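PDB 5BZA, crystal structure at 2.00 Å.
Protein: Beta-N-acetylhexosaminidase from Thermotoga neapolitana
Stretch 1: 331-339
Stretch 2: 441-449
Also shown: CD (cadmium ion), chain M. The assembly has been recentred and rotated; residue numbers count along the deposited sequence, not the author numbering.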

# COMPACT_ATOMS: atom_id res chain seq x y z
N ARG B 331 -13.54 -9.40 16.48
CA ARG B 331 -14.69 -10.25 16.70
C ARG B 331 -14.31 -11.76 16.59
O ARG B 331 -15.03 -12.63 17.06
N ALA B 332 -13.14 -12.06 16.04
CA ALA B 332 -12.73 -13.45 15.87
C ALA B 332 -11.94 -13.97 17.07
O ALA B 332 -11.39 -15.09 17.03
N ILE B 333 -11.94 -13.22 18.16
CA ILE B 333 -11.15 -13.66 19.29
C ILE B 333 -12.02 -14.38 20.32
O ILE B 333 -13.12 -13.95 20.66
N GLU B 334 -11.52 -15.53 20.77
CA GLU B 334 -12.21 -16.30 21.79
C GLU B 334 -11.27 -16.49 22.97
O GLU B 334 -10.05 -16.64 22.78
N CYS B 335 -11.82 -16.38 24.17
CA CYS B 335 -11.02 -16.62 25.37
C CYS B 335 -11.81 -17.33 26.45
O CYS B 335 -12.98 -17.01 26.67
N THR B 336 -11.14 -18.25 27.15
CA THR B 336 -11.60 -18.76 28.45
C THR B 336 -11.51 -17.63 29.51
O THR B 336 -10.81 -16.61 29.30
N ARG B 337 -12.19 -17.80 30.65
CA ARG B 337 -12.13 -16.75 31.68
C ARG B 337 -10.74 -16.63 32.36
O ARG B 337 -10.12 -17.63 32.76
N MET B 338 -10.29 -15.39 32.50
CA MET B 338 -8.96 -15.07 33.02
C MET B 338 -8.95 -14.34 34.36
O MET B 338 -9.81 -13.49 34.63
N ARG B 339 -7.99 -14.69 35.21
CA ARG B 339 -7.85 -14.01 36.49
C ARG B 339 -7.16 -12.65 36.31
O ARG B 339 -5.96 -12.57 36.03
N GLY B 441 -8.90 -27.39 30.69
CA GLY B 441 -8.62 -26.72 31.94
C GLY B 441 -7.54 -25.63 31.89
O GLY B 441 -7.22 -25.02 32.90
N ARG B 442 -6.98 -25.37 30.72
CA ARG B 442 -5.93 -24.37 30.63
C ARG B 442 -6.53 -23.01 30.26
O ARG B 442 -7.62 -22.94 29.68
N SER B 443 -5.81 -21.94 30.60
CA SER B 443 -6.16 -20.61 30.12
C SER B 443 -5.83 -20.47 28.65
O SER B 443 -4.67 -20.53 28.22
N VAL B 444 -6.87 -20.28 27.85
CA VAL B 444 -6.66 -20.37 26.43
C VAL B 444 -7.32 -19.18 25.74
O VAL B 444 -8.48 -18.83 26.05
N VAL B 445 -6.58 -18.58 24.82
CA VAL B 445 -7.10 -17.51 23.94
C VAL B 445 -6.95 -17.97 22.48
O VAL B 445 -5.86 -18.43 22.09
N ILE B 446 -8.02 -17.89 21.69
CA ILE B 446 -7.92 -18.25 20.26
C ILE B 446 -8.08 -17.01 19.37
O ILE B 446 -9.06 -16.27 19.53
N THR B 447 -7.14 -16.78 18.45
CA THR B 447 -7.15 -15.56 17.65
C THR B 447 -7.65 -15.74 16.23
O THR B 447 -8.13 -14.80 15.62
N HIS B 448 -7.48 -16.96 15.71
CA HIS B 448 -7.77 -17.35 14.33
C HIS B 448 -6.85 -16.68 13.31
O HIS B 448 -7.10 -16.76 12.10
N SER B 449 -5.74 -16.11 13.79
CA SER B 449 -4.81 -15.42 12.92
C SER B 449 -3.45 -15.13 13.58
O SER B 449 -3.38 -14.88 14.78

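How does the start of stretch 2 meet its partner, given that the two stretches run nearly antiparallel? Gly-441 makes no contact, and Arg-442 points its CA-to-CB bond away, its guanidinium held elsewhere in the structure. Contact begins in earnest at Ser-443, whose CA-to-CB bond points sideways and whose side chain is in the m rotamer. Its OG lies 3.8 Å from Met-338 SD and reaches a water at 2.6 Å. That same water lies 2.6 Å from Thr-336 OG1 and donates to Arg-337 O at 2.5 Å, so a single molecule ties Ser-443 to two neighbours on stretch 1. The CA-to-CB bond of Arg-337 points away from stretch 2; its part in the water bridge is played by its backbone carbonyl.

What does Thr-336 do for Val-444? Here a side chain stands in for a backbone acceptor. Thr-336 points toward stretch 2, and its p rotamer places OG1 2.9 Å from Val-444 N, which donates to it almost in line. In return, Thr-336 N donates to Val-444 O at 2.9 Å, so the valine's backbone is satisfied on both counts by one residue. The valine, a t rotamer, has its CA-to-CB bond pointing sideways, and its CB comes within 4.2 Å of Thr-336 CG2. Met-338 approaches from further along: its CA-to-CB bond also points sideways, but an m, m, t conformation brings the end of the chain back, with CE 3.6 Å from Val-444 O.

Which side chains share a face of the small sheet at Val-445? Cys-335 and Val-445 form an antiparallel non-hydrogen-bonded pair, and both side chains project from the same face. With the valine in t and the cysteine in p, Cys-335 CB rests 3.8 Å from Val-445 CG2, while the cysteine is bonded covalently to a group elsewhere in the structure. The methyl end of Met-338 joins them, CE lying 3.5 Å from Val-445 CG2, to make a compact apolar cluster.

What happens on the other face, where Ile-446 pairs with Glu-334? The backbones exchange two hydrogen bonds, Ile-446 N to Glu-334 O at 2.6 Å and Glu-334 N to Ile-446 O at 2.9 Å, and both side chains project together from the face opposite Cys-335 and Val-445. The isoleucine adopts m, t; its CD1 is 4.1 Å from Glu-334 OE1, so the aliphatic chain lies beside the acid without a polar link.

How does the contact close at Thr-447 and His-448? The CA-to-CB bond of Thr-447 points away, and its p rotamer lets OG1 donate to Ser-449 O at 2.8 Å within its own stretch; across the contact, its CG2 is 4.3 Å from Ile-333 CG1. His-448 instead points toward stretch 1. Its m rotamer sets the ring so that ND1 donates a very short 2.5 Å hydrogen bond to Ala-332 O, and Glu-334 OE2 lies at the ring edge, 3.4 Å from His-448 CE1. The other ring nitrogen, His-448 NE2, binds the cadmium ion CD at 2.7 Å, so one imidazole serves both the metal and the neighbouring backbone.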

# COMPACT_ATOMS: atom_id res chain seq x y z
CB ARG B 331 -15.78 -9.82 15.71
CG ARG B 331 -16.52 -8.61 16.24
CD ARG B 331 -17.06 -7.67 15.19
NE ARG B 331 -18.40 -7.96 14.76
CZ ARG B 331 -19.38 -7.07 14.65
NH1 ARG B 331 -19.18 -5.79 14.93
NH2 ARG B 331 -20.58 -7.46 14.24
CB ALA B 332 -11.91 -13.60 14.62
CB ILE B 333 -10.38 -12.47 19.92
CG1 ILE B 333 -9.04 -12.38 19.20
CG2 ILE B 333 -10.19 -12.63 21.43
CD1 ILE B 333 -8.50 -11.14 19.23
CB GLU B 334 -12.66 -17.65 21.24
CG GLU B 334 -13.32 -17.59 19.88
CD GLU B 334 -13.89 -18.95 19.47
OE1 GLU B 334 -13.88 -19.88 20.33
OE2 GLU B 334 -14.32 -19.11 18.29
CB CYS B 335 -10.46 -15.32 25.92
SG CYS B 335 -11.74 -14.20 26.39
CB THR B 336 -10.74 -19.96 28.92
OG1 THR B 336 -9.37 -19.55 29.07
CG2 THR B 336 -10.80 -21.09 27.91
CB ARG B 337 -13.22 -16.98 32.74
CG ARG B 337 -13.11 -15.98 33.87
CD ARG B 337 -13.44 -14.60 33.26
NE ARG B 337 -13.89 -13.56 34.19
CZ ARG B 337 -14.45 -12.42 33.79
NH1 ARG B 337 -14.65 -12.20 32.49
NH2 ARG B 337 -14.84 -11.50 34.67
CB MET B 338 -8.22 -14.21 32.00
CG MET B 338 -8.27 -14.79 30.59
SD MET B 338 -7.25 -16.26 30.45
CE MET B 338 -7.48 -16.63 28.72
CB ARG B 339 -7.06 -14.89 37.46
CG ARG B 339 -7.82 -16.12 37.92
CD ARG B 339 -6.92 -17.00 38.77
NE ARG B 339 -5.84 -17.55 37.93
CZ ARG B 339 -4.77 -18.19 38.40
NH1 ARG B 339 -4.58 -18.33 39.71
NH2 ARG B 339 -3.86 -18.65 37.55
CB ARG B 442 -4.91 -24.76 29.59
CG ARG B 442 -4.29 -26.12 29.82
CD ARG B 442 -3.28 -26.20 30.95
NE ARG B 442 -2.66 -27.54 30.96
CZ ARG B 442 -1.40 -27.78 31.34
NH1 ARG B 442 -0.64 -26.74 31.73
NH2 ARG B 442 -0.90 -29.02 31.30
CB SER B 443 -5.44 -19.55 30.93
OG SER B 443 -6.09 -19.41 32.17
CB VAL B 444 -7.23 -21.69 25.87
CG1 VAL B 444 -7.09 -21.73 24.36
CG2 VAL B 444 -6.50 -22.92 26.49
CB VAL B 445 -6.34 -16.15 24.15
CG1 VAL B 445 -6.70 -15.15 23.04
CG2 VAL B 445 -6.68 -15.54 25.49
CB ILE B 446 -8.97 -19.32 19.83
CG1 ILE B 446 -9.02 -20.51 20.81
CG2 ILE B 446 -8.67 -19.80 18.41
CD1 ILE B 446 -10.16 -21.47 20.53
CB THR B 447 -5.76 -14.90 17.57
OG1 THR B 447 -4.81 -15.80 16.95
CG2 THR B 447 -5.30 -14.49 18.94
CB HIS B 448 -9.24 -17.07 13.96
CG HIS B 448 -10.23 -17.80 14.81
ND1 HIS B 448 -10.92 -17.20 15.84
CD2 HIS B 448 -10.60 -19.11 14.81
CE1 HIS B 448 -11.71 -18.10 16.42
NE2 HIS B 448 -11.52 -19.26 15.82
CB SER B 449 -5.42 -14.09 12.44
OG SER B 449 -4.50 -13.43 11.60
CD CD M . -12.89 -21.53 16.39
O HOH W 1 -8.63 -19.22 31.59